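Local coordinates for protein tRNA (guanine(9)-N1)-methyltransferase (Schizosaccharomyces pombe, PDB 4JWH) that methylates N1 of guanosine 9 in cytoplasmic tRNA, using S-adenosyl-L-methionine as methyl donor and releasing S-adenosyl-L-homocysteine, at residues 100-105 / 140-145; 200-205 / 266-271. All coordinates share one frame; numbering follows the deposited sequence.

In the fold
From the N terminus, the chain first runs through 100-105 into strand 105-109, crosses through helix 118-137 and returns alongside at 140-145, where interaction 1 closes the loop and starts the pairing of strand 105-109 with strand 143-147. Interaction 2 opens only later: 200-205, between strands 189-192 and 208-212, is met by 266-271, the junction of helices 254-267 and 270-277. The two closures therefore follow one another in series, neither enclosing nor crossing the other. They still touch, because Glu-205 of interaction 2 hydrogen-bonds Ser-102 and Ser-103 of interaction 1. Together they tie the N-terminal ends of strands 105-109 and 143-147, and the loop before strand 208-212, to the C-terminal helices.

Interaction 1: 100-105 / 140-145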
loop_
_atom_site.group_PDB
_atom_site.type_symbol
_atom_site.label_atom_id
_atom_site.label_comp_id
_atom_site.label_asym_id
_atom_site.label_seq_id
_atom_site.Cartn_x
_atom_site.Cartn_y
_atom_site.Cartn_z
ATOM N N VAL A 100 -14.113 7.471 -11.624
ATOM C CA VAL A 100 -13.610 8.812 -11.313
ATOM C C VAL A 100 -12.304 8.722 -10.503
ATOM O O VAL A 100 -12.340 8.399 -9.320
ATOM C CB VAL A 100 -14.654 9.677 -10.525
ATOM C CG1 VAL A 100 -14.048 11.037 -10.130
ATOM C CG2 VAL A 100 -15.927 9.905 -11.346
ATOM N N PRO A 101 -11.152 9.021 -11.134
ATOM C CA PRO A 101 -9.874 8.987 -10.434
ATOM C C PRO A 101 -9.914 9.806 -9.147
ATOM O O PRO A 101 -10.574 10.836 -9.078
ATOM C CB PRO A 101 -8.915 9.630 -11.431
ATOM C CG PRO A 101 -9.514 9.345 -12.756
ATOM C CD PRO A 101 -10.990 9.421 -12.544
ATOM N N SER A 102 -9.226 9.311 -8.130
ATOM C CA SER A 102 -9.048 10.010 -6.872
ATOM C C SER A 102 -7.736 10.799 -6.974
ATOM O O SER A 102 -6.807 10.388 -7.654
ATOM C CB SER A 102 -8.954 8.952 -5.753
ATOM O OG SER A 102 -8.526 9.498 -4.512
ATOM N N SER A 103 -7.644 11.928 -6.294
ATOM C CA SER A 103 -6.369 12.634 -6.227
ATOM C C SER A 103 -5.387 11.983 -5.207
ATOM O O SER A 103 -4.216 12.349 -5.141
ATOM C CB SER A 103 -6.616 14.107 -5.909
ATOM O OG SER A 103 -7.355 14.196 -4.715
ATOM N N ILE A 104 -5.847 11.005 -4.426
ATOM C CA ILE A 104 -4.951 10.353 -3.445
ATOM C C ILE A 104 -3.708 9.735 -4.088
ATOM O O ILE A 104 -3.784 9.191 -5.197
ATOM C CB ILE A 104 -5.721 9.335 -2.567
ATOM C CG1 ILE A 104 -6.702 10.104 -1.681
ATOM C CG2 ILE A 104 -4.773 8.491 -1.678
ATOM C CD1 ILE A 104 -7.888 9.275 -1.121
ATOM N N ARG A 105 -2.560 9.880 -3.412
ATOM C CA ARG A 105 -1.353 9.123 -3.725
ATOM C C ARG A 105 -1.270 7.978 -2.731
ATOM O O ARG A 105 -1.473 8.192 -1.540
ATOM C CB ARG A 105 -0.083 9.971 -3.597
ATOM C CG ARG A 105 0.250 10.820 -4.838
ATOM C CD ARG A 105 -0.887 11.749 -5.236
ATOM N NE ARG A 105 -1.334 12.637 -4.161
ATOM C CZ ARG A 105 -0.743 13.786 -3.824
ATOM N NH1 ARG A 105 0.373 14.183 -4.446
ATOM N NH2 ARG A 105 -1.266 14.526 -2.851
ATOM N N HIS A 140 -12.318 4.275 -8.273
ATOM C CA HIS A 140 -11.509 5.485 -8.115
ATOM C C HIS A 140 -10.012 5.194 -8.092
ATOM O O HIS A 140 -9.424 5.102 -7.024
ATOM C CB HIS A 140 -11.912 6.243 -6.828
ATOM C CG HIS A 140 -13.377 6.511 -6.732
ATOM N ND1 HIS A 140 -14.022 7.412 -7.557
ATOM C CD2 HIS A 140 -14.334 5.959 -5.956
ATOM C CE1 HIS A 140 -15.309 7.420 -7.266
ATOM N NE2 HIS A 140 -15.521 6.554 -6.296
ATOM N N PRO A 141 -9.379 5.051 -9.268
ATOM C CA PRO A 141 -7.961 4.762 -9.236
ATOM C C PRO A 141 -7.198 5.910 -8.601
ATOM O O PRO A 141 -7.586 7.053 -8.749
ATOM C CB PRO A 141 -7.560 4.657 -10.716
ATOM C CG PRO A 141 -8.781 4.825 -11.501
ATOM C CD PRO A 141 -9.955 4.985 -10.624
ATOM N N VAL A 142 -6.110 5.579 -7.919
ATOM C CA VAL A 142 -5.237 6.570 -7.341
ATOM C C VAL A 142 -3.957 6.625 -8.134
ATOM O O VAL A 142 -3.779 5.834 -9.077
ATOM C CB VAL A 142 -4.909 6.207 -5.861
ATOM C CG1 VAL A 142 -6.183 6.183 -5.062
ATOM C CG2 VAL A 142 -4.197 4.857 -5.764
ATOM N N GLU A 143 -3.040 7.510 -7.734
ATOM C CA GLU A 143 -1.670 7.430 -8.231
ATOM C C GLU A 143 -0.847 6.552 -7.292
ATOM O O GLU A 143 -0.660 6.876 -6.094
ATOM C CB GLU A 143 -1.026 8.831 -8.419
ATOM C CG GLU A 143 -1.509 9.606 -9.683
ATOM C CD GLU A 143 -1.087 9.037 -11.054
ATOM O OE1 GLU A 143 -0.180 8.183 -11.190
ATOM O OE2 GLU A 143 -1.676 9.487 -12.052
ATOM N N LEU A 144 -0.398 5.429 -7.848
ATOM C CA LEU A 144 0.454 4.470 -7.166
ATOM C C LEU A 144 1.941 4.791 -7.317
ATOM O O LEU A 144 2.435 4.941 -8.428
ATOM C CB LEU A 144 0.151 3.043 -7.673
ATOM C CG LEU A 144 0.805 1.840 -6.969
ATOM C CD1 LEU A 144 0.480 1.890 -5.487
ATOM C CD2 LEU A 144 0.350 0.464 -7.605
ATOM N N PHE A 145 2.650 4.904 -6.196
ATOM C CA PHE A 145 4.083 5.146 -6.211
ATOM C C PHE A 145 4.747 3.943 -5.609
ATOM O O PHE A 145 4.179 3.296 -4.687
ATOM C CB PHE A 145 4.484 6.401 -5.411
ATOM C CG PHE A 145 4.224 7.710 -6.143
ATOM C CD1 PHE A 145 5.290 8.528 -6.566
ATOM C CD2 PHE A 145 2.924 8.120 -6.394
ATOM C CE1 PHE A 145 5.055 9.734 -7.229
ATOM C CE2 PHE A 145 2.673 9.319 -7.057
ATOM C CZ PHE A 145 3.757 10.124 -7.499
#
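Pro-101, Ser-102 and Arg-105 run beside His-140, Val-142 and Glu-143 in the same direction, the two segments 25° apart end to end. Ser-102 N donates to Pro-141 O at 2.9 Å, and Glu-143 N to Ile-104 O at 3.1 Å; between these bonds the backbone loops out at Ser-103. The parallel bridge proper begins at Arg-105 and Glu-143, whose CA atoms are 4.8 Å apart. Proline fits at Pro-101 and Pro-141, since neither backbone nitrogen is a donor across this pairing. His-140 closes the outer end: its ND1, which must carry the proton, gives Val-100 O a 2.6 Å bond in the ring plane and on a carbonyl lone pair. Ser-102 OG, anti to its own backbone N (chi1 169°), accepts from Ile-104 N at 3.1 Å, an ST turn within this loop; the same hydroxyl also bonds Glu-205. Val-142 CG1 packs against Ile-104 CB at 4.0 Å, and both branched side chains touch Leu-265 of helix 254-267. Arg-105 and Glu-143 point to the same face of the sheet; there Arg-105 lies side by side with Phe-145, Arg-105 CG 3.6 Å from Phe-145 CE2, while Glu-143 turns its carboxylate to Asn-172. Two adjacent parallel strands joined through helix 118-137 form a beta-alpha-beta unit, here within the parallel sheet of a SPOUT-class methyltransferase.

Interaction 2: 200-205 / 266-271; sequences ITELDE and EYRDWE
Trp-270 and Arg-268 reach the loop 200-205 from the junction between the last two helices of the SPOUT-class methyltransferase domain, with Trp-270 in the first turn of helix 270-277. Arg-268, at positive phi (55°), ends the helical course of 254-267, and Asp-269 takes the N-cap position of the next helix, its OD2 accepting from Lys-272 N. From this turn both long side chains extend to the loop. Trp-270 covers most: NE1 donates to Thr-201 O at 2.9 Å, with the oxygen nearly in the indole plane but the donor well above the carbonyl plane, 58° out of it. Indole suits the place because one edge offers the N-H and, next to it, the apolar CZ2 and CH2 corner of the six-membered ring. Its CH2 corner meets Ile-200 CG2 at 4.0 Å, the two side chains crossing at about a right angle, and Leu-203 CD2 at 4.3 Å on the rim; Trp-264 stacks on the ring. The pocket is near: the side chains of Trp-270 and Ile-200 each lie about 4 Å from that of a residue that binds S-adenosyl-L-methionine, Leu-238 and Leu-192 respectively. At the surface, Glu-202 OE2 meets Arg-268 NH2 at 2.7 Å in a salt bridge; with carboxylate and guanidinium planes 84° apart, the groups do not pair side by side, and the close contact is one oxygen to one nitrogen. Beside it a water donates to Leu-203 O at 2.7 Å and to Glu-205 OE2 at 3.2 Å, and accepts a weak bond from Arg-268 NH1.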
loop_
_atom_site.group_PDB
_atom_site.type_symbol
_atom_site.label_atom_id
_atom_site.label_comp_id
_atom_site.label_asym_id
_atom_site.label_seq_id
_atom_site.Cartn_x
_atom_site.Cartn_y
_atom_site.Cartn_z
ATOM N N ILE A 200 -7.165 4.878 11.391
ATOM C CA ILE A 200 -7.703 5.586 10.233
ATOM C C ILE A 200 -9.198 5.319 10.100
ATOM O O ILE A 200 -9.658 4.182 10.304
ATOM C CB ILE A 200 -6.920 5.299 8.930
ATOM C CG1 ILE A 200 -7.195 6.409 7.911
ATOM C CG2 ILE A 200 -7.224 3.925 8.348
ATOM C CD1 ILE A 200 -6.048 6.681 7.037
ATOM N N THR A 201 -9.952 6.372 9.800
ATOM C CA THR A 201 -11.386 6.280 9.702
ATOM C C THR A 201 -11.918 6.761 8.367
ATOM O O THR A 201 -13.025 6.418 7.984
ATOM C CB THR A 201 -12.060 7.032 10.837
ATOM O OG1 THR A 201 -11.633 8.387 10.804
ATOM C CG2 THR A 201 -11.667 6.406 12.194
ATOM N N GLU A 202 -11.110 7.532 7.651
ATOM C CA GLU A 202 -11.459 8.007 6.330
ATOM C C GLU A 202 -10.183 8.312 5.561
ATOM O O GLU A 202 -9.208 8.810 6.150
ATOM C CB GLU A 202 -12.268 9.292 6.450
ATOM C CG GLU A 202 -13.772 9.068 6.573
ATOM C CD GLU A 202 -14.525 10.346 6.360
ATOM O OE1 GLU A 202 -14.463 11.205 7.275
ATOM O OE2 GLU A 202 -15.159 10.500 5.283
ATOM N N LEU A 203 -10.198 8.061 4.257
ATOM C CA LEU A 203 -9.084 8.484 3.420
ATOM C C LEU A 203 -9.356 9.868 2.888
ATOM O O LEU A 203 -10.372 10.106 2.253
ATOM C CB LEU A 203 -8.808 7.497 2.271
ATOM C CG LEU A 203 -8.669 6.028 2.703
ATOM C CD1 LEU A 203 -8.610 5.081 1.528
ATOM C CD2 LEU A 203 -7.450 5.846 3.581
ATOM N N ASP A 204 -8.408 10.760 3.144
ATOM C CA ASP A 204 -8.482 12.175 2.822
ATOM C C ASP A 204 -8.011 12.389 1.371
ATOM O O ASP A 204 -6.919 11.966 1.012
ATOM C CB ASP A 204 -7.468 12.838 3.749
ATOM C CG ASP A 204 -7.973 14.046 4.431
ATOM O OD1 ASP A 204 -8.273 15.039 3.732
ATOM O OD2 ASP A 204 -7.989 14.028 5.691
ATOM N N GLU A 205 -8.798 13.076 0.554
ATOM C CA GLU A 205 -8.362 13.350 -0.819
ATOM C C GLU A 205 -7.011 14.075 -0.940
ATOM O O GLU A 205 -6.364 13.993 -1.987
ATOM C CB GLU A 205 -9.446 14.076 -1.660
ATOM C CG GLU A 205 -10.583 13.179 -2.272
ATOM C CD GLU A 205 -10.123 12.084 -3.275
ATOM O OE1 GLU A 205 -9.613 12.419 -4.379
ATOM O OE2 GLU A 205 -10.315 10.863 -2.976
ATOM N N GLU A 266 -14.461 3.402 -2.983
ATOM C CA GLU A 266 -15.714 3.050 -3.634
ATOM C C GLU A 266 -16.919 3.054 -2.686
ATOM O O GLU A 266 -17.931 3.705 -2.960
ATOM C CB GLU A 266 -15.590 1.677 -4.292
ATOM C CG GLU A 266 -16.918 1.211 -4.858
ATOM C CD GLU A 266 -16.808 0.107 -5.904
ATOM O OE1 GLU A 266 -15.700 -0.171 -6.412
ATOM O OE2 GLU A 266 -17.873 -0.460 -6.225
ATOM N N TYR A 267 -16.819 2.312 -1.587
ATOM C CA TYR A 267 -17.997 2.080 -0.748
ATOM C C TYR A 267 -18.137 3.117 0.358
ATOM O O TYR A 267 -19.250 3.399 0.803
ATOM C CB TYR A 267 -17.955 0.669 -0.116
ATOM C CG TYR A 267 -17.860 -0.491 -1.085
ATOM C CD1 TYR A 267 -18.642 -0.537 -2.246
ATOM C CD2 TYR A 267 -16.999 -1.561 -0.835
ATOM C CE1 TYR A 267 -18.560 -1.643 -3.152
ATOM C CE2 TYR A 267 -16.909 -2.660 -1.726
ATOM C CZ TYR A 267 -17.680 -2.684 -2.879
ATOM O OH TYR A 267 -17.597 -3.773 -3.739
ATOM N N ARG A 268 -17.004 3.676 0.796
ATOM C CA ARG A 268 -16.937 4.525 2.010
ATOM C C ARG A 268 -17.484 3.871 3.292
ATOM O O ARG A 268 -18.044 4.542 4.189
ATOM C CB ARG A 268 -17.490 5.926 1.737
ATOM C CG ARG A 268 -16.622 6.701 0.732
ATOM C CD ARG A 268 -17.193 8.067 0.435
ATOM N NE ARG A 268 -16.930 9.009 1.521
ATOM C CZ ARG A 268 -15.854 9.799 1.589
ATOM N NH1 ARG A 268 -14.930 9.767 0.626
ATOM N NH2 ARG A 268 -15.697 10.617 2.633
ATOM N N ASP A 269 -17.244 2.562 3.381
ATOM C CA ASP A 269 -17.799 1.663 4.386
ATOM C C ASP A 269 -16.669 0.665 4.653
ATOM O O ASP A 269 -16.270 -0.101 3.750
ATOM C CB ASP A 269 -19.043 1.008 3.736
ATOM C CG ASP A 269 -19.705 -0.075 4.600
ATOM O OD1 ASP A 269 -20.865 -0.434 4.270
ATOM O OD2 ASP A 269 -19.109 -0.567 5.577
ATOM N N TRP A 270 -16.096 0.679 5.858
ATOM C CA TRP A 270 -14.970 -0.231 6.091
ATOM C C TRP A 270 -15.446 -1.667 6.142
ATOM O O TRP A 270 -14.732 -2.556 5.716
ATOM C CB TRP A 270 -14.147 0.091 7.354
ATOM C CG TRP A 270 -13.486 1.411 7.300
ATOM C CD1 TRP A 270 -13.917 2.569 7.885
ATOM C CD2 TRP A 270 -12.245 1.715 6.660
ATOM N NE1 TRP A 270 -13.035 3.589 7.612
ATOM C CE2 TRP A 270 -11.997 3.089 6.868
ATOM C CE3 TRP A 270 -11.332 0.962 5.896
ATOM C CZ2 TRP A 270 -10.871 3.735 6.347
ATOM C CZ3 TRP A 270 -10.204 1.605 5.375
ATOM C CH2 TRP A 270 -9.993 2.986 5.603
ATOM N N GLU A 271 -16.657 -1.886 6.657
ATOM C CA GLU A 271 -17.150 -3.264 6.843
ATOM C C GLU A 271 -17.266 -3.988 5.504
ATOM O O GLU A 271 -16.882 -5.144 5.393
ATOM C CB GLU A 271 -18.442 -3.297 7.676
ATOM C CG GLU A 271 -18.188 -2.627 9.050
ATOM C CD GLU A 271 -19.360 -2.640 10.022
ATOM O OE1 GLU A 271 -20.430 -2.071 9.699
ATOM O OE2 GLU A 271 -19.190 -3.222 11.121
HETATM O O HOH W 1 -11.715 10.480 -0.085
#